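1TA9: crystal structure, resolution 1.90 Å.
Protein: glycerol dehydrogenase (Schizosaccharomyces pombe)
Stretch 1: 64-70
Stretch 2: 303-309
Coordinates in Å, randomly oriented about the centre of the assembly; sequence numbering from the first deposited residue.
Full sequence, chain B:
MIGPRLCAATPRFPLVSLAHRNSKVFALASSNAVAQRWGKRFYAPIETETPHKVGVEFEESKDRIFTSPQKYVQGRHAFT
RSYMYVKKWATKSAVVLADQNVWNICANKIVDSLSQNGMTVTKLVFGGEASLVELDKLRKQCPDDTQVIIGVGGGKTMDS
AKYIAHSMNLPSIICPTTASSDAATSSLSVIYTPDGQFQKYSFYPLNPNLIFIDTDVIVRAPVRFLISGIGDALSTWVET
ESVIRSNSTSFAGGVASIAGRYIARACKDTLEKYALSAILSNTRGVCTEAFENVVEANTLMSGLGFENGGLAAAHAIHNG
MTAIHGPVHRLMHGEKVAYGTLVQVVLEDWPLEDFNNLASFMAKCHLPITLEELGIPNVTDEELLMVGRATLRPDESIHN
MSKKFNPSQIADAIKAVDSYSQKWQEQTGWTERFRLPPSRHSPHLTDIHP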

# COMPACT_ATOMS: atom_id res chain seq x y z
N ARG B 64 -0.79 -37.52 9.07
CA ARG B 64 -1.22 -36.50 8.12
C ARG B 64 -1.65 -37.27 6.88
O ARG B 64 -0.82 -37.94 6.25
CB ARG B 64 -0.07 -35.55 7.79
CG ARG B 64 -0.45 -34.39 6.89
CD ARG B 64 0.75 -33.51 6.54
NE ARG B 64 1.42 -32.99 7.73
CZ ARG B 64 2.02 -31.81 7.80
NH1 ARG B 64 2.61 -31.42 8.92
NH2 ARG B 64 2.01 -31.00 6.75
N ILE B 65 -2.93 -37.17 6.53
CA ILE B 65 -3.48 -37.93 5.41
C ILE B 65 -4.16 -37.13 4.30
O ILE B 65 -4.94 -36.22 4.57
CB ILE B 65 -4.52 -38.96 5.94
CG1 ILE B 65 -3.87 -39.86 6.99
CG2 ILE B 65 -5.09 -39.77 4.78
CD1 ILE B 65 -4.84 -40.81 7.69
N PHE B 66 -3.86 -37.50 3.06
CA PHE B 66 -4.46 -36.88 1.89
C PHE B 66 -5.09 -38.03 1.13
O PHE B 66 -4.49 -39.10 1.00
CB PHE B 66 -3.39 -36.19 1.03
CG PHE B 66 -3.93 -35.58 -0.24
CD1 PHE B 66 -3.99 -36.32 -1.42
CD2 PHE B 66 -4.38 -34.26 -0.26
CE1 PHE B 66 -4.49 -35.76 -2.60
CE2 PHE B 66 -4.88 -33.68 -1.44
CZ PHE B 66 -4.94 -34.43 -2.61
N THR B 67 -6.31 -37.83 0.64
CA THR B 67 -7.03 -38.88 -0.07
C THR B 67 -7.59 -38.33 -1.38
O THR B 67 -7.96 -37.16 -1.47
CB THR B 67 -8.17 -39.43 0.83
OG1 THR B 67 -8.74 -40.59 0.22
CG2 THR B 67 -9.24 -38.38 1.05
N SER B 68 -7.64 -39.17 -2.41
CA SER B 68 -8.12 -38.70 -3.70
C SER B 68 -8.51 -39.80 -4.68
O SER B 68 -8.19 -40.97 -4.49
CB SER B 68 -7.02 -37.85 -4.35
OG SER B 68 -7.27 -37.61 -5.72
N PRO B 69 -9.27 -39.43 -5.72
CA PRO B 69 -9.65 -40.43 -6.72
C PRO B 69 -8.34 -40.61 -7.49
O PRO B 69 -7.46 -39.75 -7.42
CB PRO B 69 -10.69 -39.70 -7.57
CG PRO B 69 -11.31 -38.72 -6.60
CD PRO B 69 -10.09 -38.21 -5.85
N GLN B 70 -8.20 -41.72 -8.21
CA GLN B 70 -6.98 -41.93 -8.98
C GLN B 70 -6.89 -41.00 -10.18
O GLN B 70 -5.80 -40.55 -10.56
CB GLN B 70 -6.89 -43.37 -9.45
CG GLN B 70 -6.79 -44.37 -8.31
CD GLN B 70 -6.70 -45.79 -8.81
OE1 GLN B 70 -7.69 -46.36 -9.29
NE2 GLN B 70 -5.51 -46.37 -8.72
N GLY B 303 -14.49 -30.97 -4.01
CA GLY B 303 -14.44 -32.34 -3.54
C GLY B 303 -13.21 -32.66 -2.72
O GLY B 303 -13.32 -33.10 -1.58
N LEU B 304 -12.03 -32.44 -3.28
CA LEU B 304 -10.79 -32.72 -2.56
C LEU B 304 -10.60 -31.74 -1.41
O LEU B 304 -10.03 -32.08 -0.37
CB LEU B 304 -9.58 -32.61 -3.50
CG LEU B 304 -9.47 -33.63 -4.63
CD1 LEU B 304 -8.25 -33.28 -5.48
CD2 LEU B 304 -9.34 -35.03 -4.05
N GLY B 305 -11.09 -30.51 -1.60
CA GLY B 305 -10.97 -29.48 -0.59
C GLY B 305 -11.76 -29.77 0.68
O GLY B 305 -11.31 -29.45 1.77
N PHE B 306 -12.94 -30.37 0.54
CA PHE B 306 -13.75 -30.67 1.71
C PHE B 306 -13.35 -31.99 2.37
O PHE B 306 -13.24 -32.07 3.59
CB PHE B 306 -15.25 -30.65 1.35
CG PHE B 306 -15.85 -32.01 1.11
CD1 PHE B 306 -16.14 -32.86 2.18
CD2 PHE B 306 -16.15 -32.44 -0.18
CE1 PHE B 306 -16.73 -34.11 1.96
CE2 PHE B 306 -16.73 -33.69 -0.41
CZ PHE B 306 -17.02 -34.52 0.67
N GLU B 307 -13.11 -33.03 1.57
CA GLU B 307 -12.77 -34.32 2.15
C GLU B 307 -11.40 -34.33 2.84
O GLU B 307 -11.21 -35.01 3.85
CB GLU B 307 -12.82 -35.42 1.08
CG GLU B 307 -12.70 -36.83 1.66
CD GLU B 307 -12.99 -37.93 0.64
OE1 GLU B 307 -13.00 -39.12 1.05
OE2 GLU B 307 -13.19 -37.63 -0.55
N ASN B 308 -10.45 -33.57 2.30
CA ASN B 308 -9.13 -33.51 2.89
C ASN B 308 -9.07 -32.46 3.99
O ASN B 308 -8.10 -32.39 4.74
CB ASN B 308 -8.09 -33.26 1.81
CG ASN B 308 -7.84 -34.50 0.99
OD1 ASN B 308 -7.32 -35.49 1.50
ND2 ASN B 308 -8.24 -34.46 -0.28
N GLY B 309 -10.12 -31.66 4.05
CA GLY B 309 -10.25 -30.66 5.09
C GLY B 309 -11.35 -31.24 5.96
O GLY B 309 -11.12 -32.19 6.72
O HOH W 1 -5.71 -33.65 4.24

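The contact joins a helical segment of stretch 2, which begins earlier in the chain, to a strand, residues 64-67, and the loop that follows it. Touching residues lie at least 235 positions apart in sequence, and the surface buried between the two stretches, 302 Å² in total, is small. It is centred on the side chain of Asn308, with an apolar patch around Leu304.

Gly303 makes no contact with stretch 1, but its carbonyl supports the helix: Glu307 N donates to Gly303 O at 3.2 Å. Leu304, one residue on, points its CA-to-CB bond toward stretch 1. With chi1 in the m well and chi2 in t, its CD2 methyl meets the chain where the strand gives way to loop. Leu304 CD2 lies 3.6 Å from Thr67 O, 3.7 Å from Ser68 CB and 3.7 Å from Pro69 CD. The last of these pairs two apolar side chains; in all, the one methyl packs against three consecutive residues. Ser68 takes part through its CB, while its hydroxyl is engaged within its own stretch, Ser68 OG donating to Pro69 O at 2.7 Å.

Gly305 and Phe306 do not touch stretch 1; a CB on Gly305 would point away from it. The next approach comes from Glu307, whose CA-to-CB bond again points toward the strand. Its extended side chain passes Thr67, with Glu307 CD 3.8 Å from Thr67 CG2. This is a packing contact, a methyl against the carboxylate carbon; both carboxylate oxygens and the Thr67 hydroxyl are hydrogen-bonded elsewhere in the structure.

Asn308 has the largest area covered by the other stretch, and its amide binds the backbone of one strand residue at two points. Thr67 N donates to Asn308 OD1 at 2.7 Å, and Asn308 ND2 donates to Thr67 O at 3.0 Å; both N-H...acceptor angles are 162°. The carboxamide thereby presents an acceptor and a donor to the complementary groups of Thr67, satisfying its NH and C=O together. Asn308 ND2 also donates to Leu304 O within its own stretch, at 3.0 Å and 147°. Because Asn308 N reaches that same carbonyl at 3.1 Å, Leu304 O accepts from both the backbone and the side chain of Asn308, which ties the amide back to the helix.

Further close approaches accompany these hydrogen bonds. Asn308 OD1 comes within 3.2 Å of Phe66 CA and 3.5 Å of Thr67 CG2. Asn308 ND2 lies over one face of the Phe66 ring, 3.6 Å from Phe66 CE2; although the CA-to-CB bond of Phe66 points sideways, the end of its side chain comes nearer to stretch 2. A water extends the connection through the main chain, donating to Ile65 O and to Asn308 O, each at 2.7 Å. Gly309 lies beyond the contact, and a weak backbone hydrogen bond joins Gly309 N to Phe306 O at 3.2 Å.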